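Local coordinates for protein putative cytochrome P450 YjiB (Bacillus subtilis subsp. subtilis, PDB 4RM4) that probably acts as a haem-dependent monooxygenase, using its iron to activate molecular oxygen and insert one oxygen atom into its substrates, at residues A[56-60]-A[310-314]; A[112-117]-A[361-365]; A[195-199]-A[229-234]. All coordinates share one frame; numbering follows the deposited sequence.

In the fold
Three contacts tie distant parts of the cytochrome P450 fold together around the haem. From the N terminus, helix 53-61 supplies the first side of contact 1, and helix 102-123 then supplies the first side of contact 2. Next, contact 3 closes a short loop of its own, bringing 195-199 on helix 177-204 against 229-234 near the start of the long helix 226-257. Only afterwards does strand 309-312 return to close contact 1, and helix 352-369 to close contact 2. The two long loops therefore cross, and both enclose contact 3. Contact 1 belongs to the sheet-rich part and contacts 2 and 3 to the helical part; contacts 1 and 2 have centres about 33 Å apart.

Contact 1: A[56-60]-A[310-314]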
# COMPACT_ATOMS: atom_id res chain seq x y z
N VAL A 56 -13.35 -13.63 -0.81
CA VAL A 56 -12.55 -12.49 -0.38
C VAL A 56 -13.26 -11.17 -0.67
O VAL A 56 -13.33 -10.29 0.19
CB VAL A 56 -11.16 -12.47 -1.04
CG1 VAL A 56 -10.49 -11.10 -0.81
CG2 VAL A 56 -10.29 -13.58 -0.49
N LYS A 57 -13.79 -11.02 -1.88
CA LYS A 57 -14.39 -9.74 -2.27
C LYS A 57 -15.66 -9.46 -1.45
O LYS A 57 -15.91 -8.32 -1.04
CB LYS A 57 -14.68 -9.72 -3.77
CG LYS A 57 -14.95 -8.33 -4.32
CD LYS A 57 -15.01 -8.33 -5.83
CE LYS A 57 -15.11 -6.91 -6.38
NZ LYS A 57 -15.02 -6.95 -7.87
N LYS A 58 -16.43 -10.50 -1.18
CA LYS A 58 -17.62 -10.35 -0.35
C LYS A 58 -17.27 -9.92 1.08
O LYS A 58 -17.88 -9.00 1.62
CB LYS A 58 -18.43 -11.65 -0.31
CG LYS A 58 -19.59 -11.58 0.69
CD LYS A 58 -20.68 -12.61 0.39
CE LYS A 58 -21.85 -12.48 1.38
NZ LYS A 58 -22.58 -11.19 1.24
N VAL A 59 -16.30 -10.61 1.69
CA VAL A 59 -15.88 -10.25 3.05
C VAL A 59 -15.46 -8.78 3.12
O VAL A 59 -15.92 -8.02 3.96
CB VAL A 59 -14.72 -11.16 3.56
CG1 VAL A 59 -14.12 -10.63 4.88
CG2 VAL A 59 -15.20 -12.62 3.72
N VAL A 60 -14.60 -8.39 2.19
CA VAL A 60 -13.97 -7.08 2.19
C VAL A 60 -14.99 -5.99 1.91
O VAL A 60 -14.94 -4.94 2.52
CB VAL A 60 -12.82 -7.06 1.15
CG1 VAL A 60 -12.34 -5.63 0.86
CG2 VAL A 60 -11.68 -7.97 1.65
N VAL A 310 -11.85 -12.62 10.59
CA VAL A 310 -11.66 -13.22 9.27
C VAL A 310 -10.50 -12.54 8.55
O VAL A 310 -10.42 -11.32 8.51
CB VAL A 310 -12.92 -13.04 8.39
CG1 VAL A 310 -12.68 -13.62 7.00
CG2 VAL A 310 -14.14 -13.68 9.06
N LEU A 311 -9.60 -13.35 8.00
CA LEU A 311 -8.51 -12.85 7.17
C LEU A 311 -8.85 -13.08 5.69
O LEU A 311 -9.02 -14.21 5.25
CB LEU A 311 -7.20 -13.56 7.54
CG LEU A 311 -6.67 -13.34 8.95
CD1 LEU A 311 -5.44 -14.22 9.18
CD2 LEU A 311 -6.32 -11.87 9.19
N ALA A 312 -8.96 -12.00 4.92
CA ALA A 312 -9.32 -12.10 3.52
C ALA A 312 -8.06 -11.85 2.69
O ALA A 312 -7.54 -10.74 2.66
CB ALA A 312 -10.41 -11.08 3.18
N PHE A 313 -7.56 -12.91 2.07
CA PHE A 313 -6.32 -12.86 1.30
C PHE A 313 -6.49 -12.32 -0.11
O PHE A 313 -6.69 -13.08 -1.05
CB PHE A 313 -5.67 -14.26 1.28
CG PHE A 313 -5.03 -14.64 2.58
CD1 PHE A 313 -3.68 -14.42 2.79
CD2 PHE A 313 -5.79 -15.17 3.62
CE1 PHE A 313 -3.09 -14.72 4.01
CE2 PHE A 313 -5.20 -15.49 4.83
CZ PHE A 313 -3.86 -15.26 5.03
N VAL A 314 -6.44 -11.00 -0.25
CA VAL A 314 -6.58 -10.38 -1.55
C VAL A 314 -5.44 -10.83 -2.47
O VAL A 314 -5.62 -10.92 -3.68
CB VAL A 314 -6.66 -8.83 -1.47
CG1 VAL A 314 -7.94 -8.39 -0.73
CG2 VAL A 314 -5.44 -8.26 -0.79
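Val-56 meets the strand end through both of its methyl groups, one on side chains and the other on the backbone. Its CB points toward Ala-312, whose CA is nearest its own. CG1, turned anti to the backbone N (chi1 167°), reaches the methyl of Ala-312, with CB at 4.0 Å, and touches Val-314 CG1 at 3.7 Å; these two valines cross at about a right angle. The other branch, CG2, lies against the backbone, 3.7 Å from Phe-313 O, where the chain makes an inverse gamma turn at the N-cap of the next helix. One turn along helix 53-61, Val-60 CG2 presses on Ala-312 CB at 3.7 Å, while Val-59 CG1 meets Val-310 CG1 at 3.9 Å. Val-59 CG1 also comes to 4.1 Å from Ala-312 CB, so three valines converge on this methyl. This packs the helix on the mixed sheet of the P450 fold, in which strand 309-312 is held by backbone bonds to strands 47-50 and 289-293. The side chain of Val-60 also lies about 4 Å from the haem. With no hydrogen bond between the segments, their seating depends on the fit of short, branched aliphatic groups near the cofactor.

Contact 2: A[112-117]-A[361-365]; sequences IQEITD and IALTS
Gln-113 and Ser-365 make the polar link between the two helices: Gln-113 NE2 donates to Ser-365 OG over 2.9 Å in a nearly straight bond (164°). The same nitrogen gives a second, more bent bond to Asp-117 OD1, also 2.9 Å, arriving from above the carboxylate plane. Both acceptors lie close to the amide plane, which should fix the amide's rotation. The side chain gets there by leaving with CG anti to its backbone N (chi1 -174°) and then folding back at chi2 (64°). Ser-365 OG in turn donates to Ile-361 O at 2.7 Å, so the hydroxyl relays between the amide and its own helix; Thr-116 OG1 donates in the same way to Ile-112 O, four residues back. In each case the backbone N-H and the hydroxyl grip that carbonyl from opposite faces.

Helices 102-123 and 352-369, the D and L helices of the P450 fold, pack in the four-helix bundle of its core, completed by helices 138-147 and 226-257, which also touch these segments.

The van der Waals contacts centre on Ile-361. Its CD1 meets Ile-112 CG2 at 4.1 Å, the two side chains crossing at about a right angle, while its CG2 packs against two oxygens, 3.3 Å from Thr-116 OG1 and beside Gln-113 OE1. Thr-116 CG2 and Ser-365 CB, 3.4 Å apart, are closer than carbons usually pack.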
# COMPACT_ATOMS: atom_id res chain seq x y z
N ILE A 112 6.25 15.10 -8.39
CA ILE A 112 6.58 13.69 -8.21
C ILE A 112 7.62 13.30 -9.25
O ILE A 112 8.54 12.53 -8.96
CB ILE A 112 5.33 12.80 -8.31
CG1 ILE A 112 4.31 13.23 -7.23
CG2 ILE A 112 5.73 11.33 -8.20
CD1 ILE A 112 2.90 12.68 -7.43
N GLN A 113 7.49 13.86 -10.45
CA GLN A 113 8.46 13.62 -11.52
C GLN A 113 9.83 14.16 -11.16
O GLN A 113 10.85 13.50 -11.37
CB GLN A 113 7.98 14.23 -12.85
CG GLN A 113 8.87 13.90 -14.05
CD GLN A 113 8.90 12.41 -14.38
OE1 GLN A 113 7.89 11.84 -14.80
NE2 GLN A 113 10.06 11.79 -14.21
N GLU A 114 9.86 15.36 -10.60
CA GLU A 114 11.12 15.98 -10.23
C GLU A 114 11.82 15.18 -9.13
O GLU A 114 13.02 14.95 -9.19
CB GLU A 114 10.88 17.44 -9.80
CG GLU A 114 10.32 18.30 -10.93
CD GLU A 114 9.80 19.65 -10.47
OE1 GLU A 114 9.65 19.85 -9.24
OE2 GLU A 114 9.54 20.51 -11.33
N ILE A 115 11.05 14.73 -8.15
CA ILE A 115 11.60 13.90 -7.08
C ILE A 115 12.18 12.60 -7.64
O ILE A 115 13.27 12.16 -7.25
CB ILE A 115 10.50 13.53 -6.07
CG1 ILE A 115 10.06 14.77 -5.28
CG2 ILE A 115 11.00 12.47 -5.13
CD1 ILE A 115 8.73 14.58 -4.56
N THR A 116 11.44 11.98 -8.53
CA THR A 116 11.88 10.74 -9.16
C THR A 116 13.19 10.96 -9.89
O THR A 116 14.15 10.21 -9.72
CB THR A 116 10.81 10.21 -10.15
OG1 THR A 116 9.61 9.90 -9.43
CG2 THR A 116 11.31 8.95 -10.83
N ASP A 117 13.25 12.00 -10.71
CA ASP A 117 14.46 12.27 -11.48
C ASP A 117 15.66 12.52 -10.58
O ASP A 117 16.77 12.11 -10.89
CB ASP A 117 14.25 13.43 -12.46
CG ASP A 117 13.23 13.11 -13.53
OD1 ASP A 117 12.92 11.91 -13.73
OD2 ASP A 117 12.73 14.05 -14.17
N ILE A 361 5.03 6.94 -12.74
CA ILE A 361 6.18 7.83 -12.86
C ILE A 361 7.49 7.16 -12.46
O ILE A 361 8.47 7.20 -13.20
CB ILE A 361 5.97 9.11 -12.05
CG1 ILE A 361 4.99 10.02 -12.80
CG2 ILE A 361 7.31 9.79 -11.79
CD1 ILE A 361 4.72 11.34 -12.14
N ALA A 362 7.49 6.50 -11.30
CA ALA A 362 8.68 5.77 -10.88
C ALA A 362 9.12 4.74 -11.92
O ALA A 362 10.29 4.71 -12.29
CB ALA A 362 8.46 5.13 -9.54
N LEU A 363 8.20 3.91 -12.39
CA LEU A 363 8.59 2.83 -13.31
C LEU A 363 9.00 3.36 -14.67
O LEU A 363 10.04 2.97 -15.22
CB LEU A 363 7.47 1.81 -13.47
CG LEU A 363 7.10 1.14 -12.14
CD1 LEU A 363 5.82 0.35 -12.28
CD2 LEU A 363 8.26 0.26 -11.65
N THR A 364 8.19 4.26 -15.23
CA THR A 364 8.53 4.77 -16.55
C THR A 364 9.89 5.46 -16.49
O THR A 364 10.73 5.28 -17.39
CB THR A 364 7.43 5.69 -17.12
OG1 THR A 364 7.78 6.09 -18.45
CG2 THR A 364 7.28 6.91 -16.27
N SER A 365 10.14 6.20 -15.42
CA SER A 365 11.38 6.96 -15.28
C SER A 365 12.59 6.06 -15.11
O SER A 365 13.65 6.30 -15.69
CB SER A 365 11.30 7.94 -14.11
OG SER A 365 10.25 8.87 -14.30

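Contact 3: A[195-199]-A[229-234]; sequences FAGII and LIPFCT
Phe-195 turns one face of its ring to Cys-233 where the two helices cross. Cys-233 CB stands 3.6 Å from the ring centroid and almost on the ring normal, a CH-pi contact over the centre. Its SG, farther out at 4.6 Å from the centroid, adds a sulfur-aromatic contact above the same face. Thr-234 OG1 comes instead to the ring edge, 3.6 Å from Phe-195 CE2. An alanine in place of Phe-195 would remove the ring and is likely to open a gap above Cys-233, depriving its CB and sulfur of their aromatic partner.

Aliphatic packing continues along the helix. Ile-199 and Leu-229 slide past each other in opposite directions, Ile-199 CD1 pressing tightly on Leu-229 CD2 at 3.5 Å. Ile-230 adds its CG1, 3.8 Å from Ile-199 CD1, and its CD1, 4.0 Å from Ala-196 CB.

The segments lie on the G helix (177-204) and the long central helix 226-257 of the P450 fold, their short axes at 114°; Pro-231 kinks the latter helix within the contact. As no hydrogen bond joins them, ring-face, ring-edge and aliphatic contacts hold the crossing, whose stability probably depends on close shape matching.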
# COMPACT_ATOMS: atom_id res chain seq x y z
N PHE A 195 2.29 17.41 13.27
CA PHE A 195 1.17 17.71 12.37
C PHE A 195 0.33 18.86 12.94
O PHE A 195 -0.20 19.67 12.18
CB PHE A 195 0.28 16.48 12.13
CG PHE A 195 0.87 15.47 11.19
CD1 PHE A 195 1.39 15.86 9.97
CD2 PHE A 195 0.89 14.13 11.54
CE1 PHE A 195 1.94 14.91 9.10
CE2 PHE A 195 1.45 13.19 10.68
CZ PHE A 195 1.97 13.58 9.47
N ALA A 196 0.20 18.92 14.26
CA ALA A 196 -0.54 20.02 14.89
C ALA A 196 0.07 21.34 14.47
O ALA A 196 -0.64 22.29 14.12
CB ALA A 196 -0.53 19.88 16.41
N GLY A 197 1.39 21.41 14.51
CA GLY A 197 2.10 22.61 14.10
C GLY A 197 1.87 22.98 12.65
O GLY A 197 1.62 24.14 12.34
N ILE A 198 1.97 21.99 11.76
CA ILE A 198 1.76 22.25 10.33
C ILE A 198 0.33 22.69 10.07
O ILE A 198 0.08 23.58 9.25
CB ILE A 198 2.05 21.01 9.46
CG1 ILE A 198 3.55 20.71 9.38
CG2 ILE A 198 1.56 21.25 8.04
CD1 ILE A 198 4.23 20.56 10.69
N ILE A 199 -0.62 22.07 10.76
CA ILE A 199 -2.02 22.45 10.62
C ILE A 199 -2.21 23.95 10.93
O ILE A 199 -2.88 24.65 10.18
CB ILE A 199 -2.95 21.57 11.48
CG1 ILE A 199 -3.09 20.18 10.85
CG2 ILE A 199 -4.32 22.21 11.62
CD1 ILE A 199 -3.72 19.12 11.75
N LEU A 229 -8.11 15.15 12.01
CA LEU A 229 -7.15 15.43 10.95
C LEU A 229 -5.79 14.84 11.25
O LEU A 229 -5.15 14.26 10.36
CB LEU A 229 -7.03 16.94 10.66
CG LEU A 229 -6.14 17.34 9.47
CD1 LEU A 229 -6.54 16.62 8.16
CD2 LEU A 229 -6.15 18.86 9.26
N ILE A 230 -5.34 14.96 12.50
CA ILE A 230 -4.03 14.43 12.86
C ILE A 230 -3.91 12.92 12.68
O ILE A 230 -2.96 12.46 12.03
CB ILE A 230 -3.60 14.86 14.28
CG1 ILE A 230 -3.31 16.37 14.27
CG2 ILE A 230 -2.37 14.09 14.70
CD1 ILE A 230 -3.15 16.97 15.65
N PRO A 231 -4.85 12.13 13.24
CA PRO A 231 -4.80 10.69 12.99
C PRO A 231 -4.88 10.35 11.49
O PRO A 231 -4.29 9.36 11.06
CB PRO A 231 -6.05 10.17 13.71
CG PRO A 231 -6.34 11.17 14.76
CD PRO A 231 -5.90 12.50 14.21
N PHE A 232 -5.64 11.13 10.73
CA PHE A 232 -5.71 10.93 9.28
C PHE A 232 -4.34 11.13 8.58
O PHE A 232 -3.94 10.34 7.72
CB PHE A 232 -6.78 11.83 8.64
CG PHE A 232 -6.81 11.75 7.14
CD1 PHE A 232 -7.33 10.62 6.51
CD2 PHE A 232 -6.26 12.76 6.36
CE1 PHE A 232 -7.32 10.53 5.12
CE2 PHE A 232 -6.26 12.67 4.97
CZ PHE A 232 -6.80 11.55 4.35
N CYS A 233 -3.61 12.19 8.94
CA CYS A 233 -2.28 12.41 8.35
C CYS A 233 -1.31 11.27 8.66
O CYS A 233 -0.59 10.79 7.77
CB CYS A 233 -1.70 13.75 8.80
SG CYS A 233 -2.64 15.17 8.16
N THR A 234 -1.31 10.81 9.90
CA THR A 234 -0.48 9.68 10.29
C THR A 234 -0.84 8.42 9.48
O THR A 234 0.05 7.69 9.04
CB THR A 234 -0.57 9.41 11.79
OG1 THR A 234 -0.16 10.59 12.51
CG2 THR A 234 0.35 8.27 12.16